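Local coordinates for 6-phosphogluconolactonase (Shewanella baltica, PDB 3NWP), which probably catalyses the hydrolysis of 6-phosphogluconolactone to 6-phosphogluconate, the lactonase step of the oxidative pentose phosphate pathway, at residues Ala39-Ser44 with Val66-Ala71; Leu70-Trp75 with His173-Leu178; Leu135-Asp140 with Leu199-Gln204. One frame throughout, in Å; residues are numbered along the deposited sequence.

Interaction 1. Residues Ala39-Ser44 with Val66-Ala71; sequences ASLVVS and VYITLA
L41 sits in the middle of a parallel pairing with V66-A71 and grips the neighbouring strand with both its amide and its carbonyl. Its N donates to Y67 O at 2.8 Å, while its O accepts from T69 N at 3.0 Å, and both donors lie close to the line of the carbonyl they meet. With CG anti to the backbone N (chi1 173°), the leucine side chain runs alongside I68, and CD2 touches I68 CD1 at 4.1 Å; the L41 CB also reaches V66 CG1. A39 begins the ladder: its O receives Y67 N along an almost straight bond (2.8 Å, 178° at the hydrogen) and also lies in the plane of the Y67 ring, at the edge near CD1. V43 ends it. The V43 N binds T69 O, and its O takes A71 N at 2.8 Å, although this donor stands 36° above the carbonyl plane, where V66-A71 leaves its extended path. V43 CG2, set between its own N and carbonyl carbon, meets L70 CD2 at 4.3 Å on the face that also carries A39, L41, V66 and I68. Helix 14-36 packs on A39 and L41, whereas helix 84-91 packs on V43 and L70. On the opposite face V42 lies beside T69, with CG2 to CG2 at 4.1 Å, and its CG1 leans over A71 N. The two strands flank helix 50-58 in sequence, giving the parallel beta-alpha-beta crossover unit typical of a Rossmann-like alpha/beta fold.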
# COMPACT_ATOMS: atom_id res chain seq x y z
N ALA A 39 -1.17 16.60 1.90
CA ALA A 39 -1.33 15.46 1.02
C ALA A 39 -1.24 14.21 1.87
O ALA A 39 -0.86 14.26 3.03
CB ALA A 39 -0.25 15.45 -0.04
N SER A 40 -1.68 13.08 1.31
CA SER A 40 -1.60 11.79 1.99
C SER A 40 -1.06 10.71 1.06
O SER A 40 -1.38 10.64 -0.13
CB SER A 40 -2.92 11.37 2.60
OG SER A 40 -3.92 11.30 1.63
N LEU A 41 -0.18 9.90 1.64
CA LEU A 41 0.51 8.78 1.01
C LEU A 41 0.32 7.51 1.83
O LEU A 41 0.53 7.51 3.05
CB LEU A 41 1.97 9.10 0.95
CG LEU A 41 2.92 8.02 0.47
CD1 LEU A 41 2.68 7.65 -1.01
CD2 LEU A 41 4.46 8.42 0.71
N VAL A 42 -0.05 6.41 1.17
CA VAL A 42 -0.12 5.09 1.79
C VAL A 42 0.95 4.28 1.12
O VAL A 42 1.06 4.23 -0.11
CB VAL A 42 -1.47 4.44 1.55
CG1 VAL A 42 -1.48 2.98 2.08
CG2 VAL A 42 -2.64 5.33 2.19
N VAL A 43 1.79 3.63 1.91
CA VAL A 43 2.80 2.74 1.39
C VAL A 43 2.66 1.31 1.93
O VAL A 43 2.10 1.10 3.03
CB VAL A 43 4.22 3.23 1.66
CG1 VAL A 43 4.44 4.62 0.94
CG2 VAL A 43 4.54 3.38 3.20
N SER A 44 3.22 0.36 1.19
CA SER A 44 3.26 -1.03 1.56
C SER A 44 4.67 -1.48 1.96
O SER A 44 5.66 -0.81 1.65
CB SER A 44 2.71 -1.89 0.42
OG SER A 44 1.37 -1.54 0.10
N VAL A 66 2.91 16.34 4.22
CA VAL A 66 2.48 14.99 3.71
C VAL A 66 2.25 14.10 4.89
O VAL A 66 3.16 13.91 5.75
CB VAL A 66 3.52 14.37 2.74
CG1 VAL A 66 3.01 12.95 2.27
CG2 VAL A 66 3.83 15.31 1.57
N TYR A 67 1.05 13.51 4.97
CA TYR A 67 0.70 12.51 5.95
C TYR A 67 0.93 11.15 5.35
O TYR A 67 0.53 10.90 4.21
CB TYR A 67 -0.77 12.65 6.33
CG TYR A 67 -1.11 13.85 7.14
CD1 TYR A 67 -1.25 15.08 6.56
CD2 TYR A 67 -1.44 13.70 8.49
CE1 TYR A 67 -1.62 16.21 7.32
CE2 TYR A 67 -1.81 14.81 9.25
CZ TYR A 67 -1.88 16.05 8.65
OH TYR A 67 -2.24 17.17 9.37
N ILE A 68 1.61 10.25 6.08
CA ILE A 68 1.95 8.95 5.57
C ILE A 68 1.47 7.85 6.49
O ILE A 68 1.54 7.97 7.71
CB ILE A 68 3.46 8.79 5.41
CG1 ILE A 68 4.06 9.93 4.58
CG2 ILE A 68 3.76 7.41 4.78
CD1 ILE A 68 5.60 9.86 4.41
N THR A 69 0.86 6.80 5.92
CA THR A 69 0.51 5.63 6.70
C THR A 69 0.77 4.36 5.88
O THR A 69 1.32 4.41 4.77
CB THR A 69 -0.93 5.71 7.26
OG1 THR A 69 -1.09 4.71 8.30
CG2 THR A 69 -2.02 5.54 6.19
N LEU A 70 0.42 3.21 6.44
CA LEU A 70 0.68 1.89 5.91
C LEU A 70 -0.58 1.27 5.32
O LEU A 70 -1.70 1.44 5.84
CB LEU A 70 1.16 0.97 7.06
CG LEU A 70 2.39 1.46 7.84
CD1 LEU A 70 2.67 0.56 9.05
CD2 LEU A 70 3.60 1.53 6.91
N ALA A 71 -0.40 0.51 4.25
CA ALA A 71 -1.49 -0.28 3.69
C ALA A 71 -1.96 -1.37 4.65
O ALA A 71 -3.13 -1.76 4.61
CB ALA A 71 -1.10 -0.88 2.30

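Interaction 2. Residues Leu70-Trp75 with His173-Leu178; sequences LADERW and HGRITL
The side chains of R74 and R175 both leave with CG anti to the carbonyl carbon (chi1 -69° and -48°) and bend at chi2, which runs them side by side; as a non-hydrogen-bonded antiparallel pair they share one face. R74 NE stands 3.6 Å from R175 NH1, over one face of that guanidinium, but the two planes are 56° apart and do not stack. The same NH1 points to D72 OD2 in a long salt bridge of 4.0 Å, and a water joins the two, weakly on the arginine side. S145 OG bonds both partners, A82 O takes R74 NH1, and P172 O takes R175 NH2. On the other face, in the conformer described, I176 CG2 lies 3.6 Å from E73 CB and at the edge of the W75 ring. E73 and I176 form the hydrogen-bonded pair, with E73 N to I176 O at 2.9 Å; L178 N to A71 O and W75 N to G174 O extend the ladder. Two like charges thus lie close together, and the carboxylate, serine, water and carbonyl oxygens around R175, with A82 O on R74, probably offset their repulsion and hold the R175 guanidinium in place.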
# COMPACT_ATOMS: atom_id res chain seq x y z
N LEU A 70 0.42 3.21 6.44
CA LEU A 70 0.68 1.89 5.91
C LEU A 70 -0.58 1.27 5.32
O LEU A 70 -1.70 1.44 5.84
CB LEU A 70 1.16 0.97 7.06
CG LEU A 70 2.39 1.46 7.84
CD1 LEU A 70 2.67 0.56 9.05
CD2 LEU A 70 3.60 1.53 6.91
N ALA A 71 -0.40 0.51 4.25
CA ALA A 71 -1.49 -0.28 3.69
C ALA A 71 -1.96 -1.37 4.65
O ALA A 71 -3.13 -1.76 4.61
CB ALA A 71 -1.10 -0.88 2.30
N ASP A 72 -1.01 -1.87 5.42
CA ASP A 72 -1.22 -2.99 6.36
C ASP A 72 -0.06 -3.09 7.31
O ASP A 72 1.00 -2.47 7.12
CB ASP A 72 -1.47 -4.31 5.62
CG ASP A 72 -0.23 -4.89 4.96
OD1 ASP A 72 0.54 -4.11 4.40
OD2 ASP A 72 -0.05 -6.10 4.93
N GLU A 73 -0.26 -3.88 8.34
CA GLU A 73 0.77 -4.05 9.35
C GLU A 73 0.62 -5.41 9.98
O GLU A 73 -0.45 -5.95 10.09
CB GLU A 73 0.70 -2.92 10.39
CG GLU A 73 1.71 -3.00 11.53
CD GLU A 73 3.16 -2.96 11.03
OE1 GLU A 73 3.64 -3.97 10.49
OE2 GLU A 73 3.78 -1.86 11.18
N ARG A 74 1.76 -5.99 10.36
CA ARG A 74 1.78 -7.22 11.16
C ARG A 74 1.65 -6.84 12.62
O ARG A 74 2.26 -5.84 13.09
CB ARG A 74 3.09 -7.96 10.93
CG ARG A 74 3.28 -8.59 9.54
CD ARG A 74 3.61 -7.55 8.46
NE ARG A 74 3.90 -8.20 7.19
CZ ARG A 74 5.03 -8.83 6.90
NH1 ARG A 74 6.06 -8.87 7.77
NH2 ARG A 74 5.16 -9.42 5.71
N TRP A 75 0.85 -7.60 13.37
CA TRP A 75 0.61 -7.24 14.79
C TRP A 75 1.78 -7.77 15.66
O TRP A 75 1.69 -8.83 16.36
CB TRP A 75 -0.77 -7.73 15.26
CG TRP A 75 -1.27 -6.90 16.35
CD1 TRP A 75 -1.23 -7.17 17.72
CD2 TRP A 75 -1.83 -5.61 16.23
NE1 TRP A 75 -1.75 -6.11 18.42
CE2 TRP A 75 -2.13 -5.13 17.53
CE3 TRP A 75 -2.09 -4.78 15.13
CZ2 TRP A 75 -2.67 -3.89 17.76
CZ3 TRP A 75 -2.63 -3.54 15.35
CH2 TRP A 75 -2.92 -3.09 16.67
N HIS A 173 1.53 -14.08 11.36
CA HIS A 173 1.18 -12.88 12.15
C HIS A 173 -0.27 -12.44 11.92
O HIS A 173 -0.78 -12.43 10.78
CB HIS A 173 2.13 -11.67 11.93
CG HIS A 173 3.59 -12.04 11.97
ND1 HIS A 173 4.20 -12.53 13.10
CD2 HIS A 173 4.53 -12.02 11.00
CE1 HIS A 173 5.47 -12.79 12.83
NE2 HIS A 173 5.70 -12.50 11.56
N GLY A 174 -0.91 -12.09 13.01
CA GLY A 174 -2.15 -11.33 12.91
C GLY A 174 -1.85 -10.06 12.12
O GLY A 174 -0.78 -9.51 12.24
N ARG A 175 -2.87 -9.53 11.43
CA ARG A 175 -2.70 -8.37 10.58
C ARG A 175 -3.78 -7.34 10.85
O ARG A 175 -4.92 -7.66 11.21
CB ARG A 175 -2.80 -8.74 9.08
CG ARG A 175 -1.96 -9.95 8.63
CD ARG A 175 -0.53 -9.68 8.86
NE ARG A 175 0.34 -10.74 8.38
CZ ARG A 175 0.96 -10.75 7.18
NH1 ARG A 175 0.74 -9.76 6.31
NH2 ARG A 175 1.78 -11.74 6.86
N ILE A 176 -3.39 -6.09 10.64
CA ILE A 176 -4.36 -5.03 10.44
C ILE A 176 -4.17 -4.62 8.98
O ILE A 176 -3.07 -4.65 8.44
CB ILE A 176 -4.11 -3.91 11.43
CG1 ILE A 176 -5.14 -2.81 11.32
CG2 ILE A 176 -2.71 -3.34 11.31
CD1 ILE A 176 -5.38 -2.16 12.69
N THR A 177 -5.27 -4.27 8.36
CA THR A 177 -5.22 -3.82 6.97
C THR A 177 -6.13 -2.64 6.77
O THR A 177 -7.26 -2.60 7.27
CB THR A 177 -5.60 -4.97 6.03
OG1 THR A 177 -5.29 -4.61 4.65
CG2 THR A 177 -7.08 -5.36 6.10
N LEU A 178 -5.73 -1.75 5.88
CA LEU A 178 -6.71 -0.82 5.34
C LEU A 178 -7.73 -1.62 4.54
O LEU A 178 -7.44 -2.61 3.92
CB LEU A 178 -6.05 0.30 4.49
CG LEU A 178 -5.06 1.23 5.17
CD1 LEU A 178 -4.72 2.47 4.26
CD2 LEU A 178 -5.47 1.67 6.57
O HOH W 1 0.84 -8.61 3.14
O HOH W 2 0.77 -11.45 15.43

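Interaction 3. Residues Leu135-Asp140 with Leu199-Gln204; sequences LGMGND and LSVYRQ
The selenomethionine side chain of M137 overlaps V201 on helix 196-206, methyl against methyl, with CE only 3.5 Å from V201 CG1, tighter than an ordinary carbon-carbon contact. The chain is extended at chi1 and chi2 and turns at chi3 (71°), which swings CE toward the helix and across the valine at an oblique angle. From there CE also reaches the backbone of the next residue, Y202 N, at 3.6 Å, and grazes Y202 CB; SE lies 4.1 Å from Y202 CA, so the tip rests on the helix surface between two successive residues. V201 answers with both of its branches. CG1, anti to the backbone N, meets G138 O at 3.6 Å as well as the selenomethyl group. CG2 lies 3.6 Å from N139 O, with N139 OD1 a little farther off, the asparagine crossing the valine at about a right angle. The meeting of these segments is therefore van der Waals in character, and one valine wedges against three consecutive residues of the loop. A polar tie comes from the preceding turn of the same helix, where K198 NZ binds M137 O. M137 also touches L191 and L193 of strand 189-194, while Y202 packs its side chain on L193 and on V229 of strand 227-232, so the M137 side chain of the loop after strand 132-135 packs between helix 196-206 and strand 189-194.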
# COMPACT_ATOMS: atom_id res chain seq x y z
N LEU A 135 0.99 -0.05 -3.61
CA LEU A 135 0.69 -1.42 -3.29
C LEU A 135 1.77 -2.43 -3.75
O LEU A 135 2.51 -2.15 -4.73
CB LEU A 135 -0.69 -1.82 -3.87
CG LEU A 135 -1.89 -1.01 -3.40
CD1 LEU A 135 -3.15 -1.64 -4.12
CD2 LEU A 135 -2.02 -1.16 -1.87
N GLY A 136 1.76 -3.59 -3.13
CA GLY A 136 2.45 -4.76 -3.64
C GLY A 136 1.46 -5.87 -3.87
O GLY A 136 0.25 -5.73 -3.63
N MSE A 137 1.98 -6.98 -4.36
CA MSE A 137 1.14 -8.16 -4.60
C MSE A 137 1.97 -9.37 -4.25
O MSE A 137 3.10 -9.52 -4.67
CB MSE A 137 0.73 -8.20 -6.04
CG MSE A 137 -0.15 -9.40 -6.48
SE MSE A 137 -0.31 -9.66 -8.34
CE MSE A 137 1.44 -10.25 -8.57
N GLY A 138 1.35 -10.29 -3.49
CA GLY A 138 2.01 -11.55 -3.16
C GLY A 138 1.88 -12.57 -4.29
O GLY A 138 1.12 -12.41 -5.23
N ASN A 139 2.66 -13.64 -4.19
CA ASN A 139 2.60 -14.72 -5.17
C ASN A 139 1.29 -15.48 -5.14
O ASN A 139 0.97 -16.22 -6.09
CB ASN A 139 3.79 -15.69 -4.97
CG ASN A 139 5.10 -15.10 -5.38
OD1 ASN A 139 5.18 -14.32 -6.32
ND2 ASN A 139 6.16 -15.48 -4.67
N ASP A 140 0.50 -15.29 -4.08
CA ASP A 140 -0.86 -15.79 -3.96
C ASP A 140 -1.96 -14.85 -4.49
O ASP A 140 -3.14 -15.13 -4.35
CB ASP A 140 -1.17 -16.16 -2.47
CG ASP A 140 -1.13 -14.95 -1.55
OD1 ASP A 140 -0.66 -13.89 -1.97
OD2 ASP A 140 -1.49 -15.07 -0.34
N LEU A 199 5.49 -11.22 -12.44
CA LEU A 199 4.83 -10.92 -13.73
C LEU A 199 3.86 -12.06 -14.07
O LEU A 199 2.71 -11.79 -14.50
CB LEU A 199 5.84 -10.72 -14.87
CG LEU A 199 5.24 -10.43 -16.25
CD1 LEU A 199 4.60 -9.07 -16.20
CD2 LEU A 199 6.37 -10.59 -17.30
N SER A 200 4.28 -13.31 -13.86
CA SER A 200 3.40 -14.45 -14.12
C SER A 200 2.12 -14.39 -13.26
O SER A 200 1.02 -14.61 -13.76
CB SER A 200 4.15 -15.77 -13.84
OG SER A 200 3.29 -16.88 -14.05
N VAL A 201 2.28 -14.08 -11.98
CA VAL A 201 1.14 -13.96 -11.05
C VAL A 201 0.22 -12.81 -11.44
O VAL A 201 -0.99 -12.90 -11.37
CB VAL A 201 1.63 -13.88 -9.58
CG1 VAL A 201 0.49 -13.60 -8.60
CG2 VAL A 201 2.44 -15.16 -9.25
N TYR A 202 0.81 -11.68 -11.86
CA TYR A 202 0.01 -10.54 -12.36
C TYR A 202 -0.84 -10.97 -13.59
O TYR A 202 -2.02 -10.66 -13.67
CB TYR A 202 0.93 -9.35 -12.69
CG TYR A 202 0.24 -8.25 -13.48
CD1 TYR A 202 -0.70 -7.40 -12.92
CD2 TYR A 202 0.61 -8.03 -14.78
CE1 TYR A 202 -1.31 -6.39 -13.65
CE2 TYR A 202 0.01 -7.04 -15.51
CZ TYR A 202 -0.95 -6.23 -14.93
OH TYR A 202 -1.51 -5.26 -15.72
N ARG A 203 -0.22 -11.66 -14.53
CA ARG A 203 -0.97 -12.16 -15.69
C ARG A 203 -2.10 -13.10 -15.23
O ARG A 203 -3.21 -13.05 -15.78
CB ARG A 203 -0.02 -12.86 -16.68
CG ARG A 203 1.00 -11.92 -17.31
CD ARG A 203 0.43 -10.92 -18.23
NE ARG A 203 -0.30 -11.56 -19.34
CZ ARG A 203 -0.92 -10.90 -20.32
NH1 ARG A 203 -0.84 -9.57 -20.43
NH2 ARG A 203 -1.55 -11.61 -21.25
N GLN A 204 -1.83 -13.96 -14.26
CA GLN A 204 -2.90 -14.79 -13.70
C GLN A 204 -4.00 -13.96 -13.10
O GLN A 204 -5.19 -14.25 -13.25
CB GLN A 204 -2.40 -15.75 -12.63
CG GLN A 204 -1.50 -16.82 -13.14
CD GLN A 204 -1.07 -17.71 -12.01
OE1 GLN A 204 -0.13 -17.40 -11.30
NE2 GLN A 204 -1.82 -18.77 -11.78

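Interactions 1 and 2 share L70 and A71, where strand 66-74 exchanges its parallel partner 39-43 for the antiparallel strand 175-178; their centres are 14 Å apart, and V42 CG1 touches L178 CD1 at 3.9 Å. Interaction 3 lies farther off, with its centre about 22 Å from that of interaction 1 and 19 Å from that of interaction 2. Its loop nevertheless starts beside them: S44 OG is 3.5 Å from L135 CA, and A71 CB is 4.3 Å from L135 CD2. The C-terminal ends of the parallel strands 39-43, 66-70 and 132-135 thus lie side by side, probably near the active site as in related lactonases. A bound hexaethylene glycol, probably from crystallisation, lies about 4 Å from the Y202 side chain.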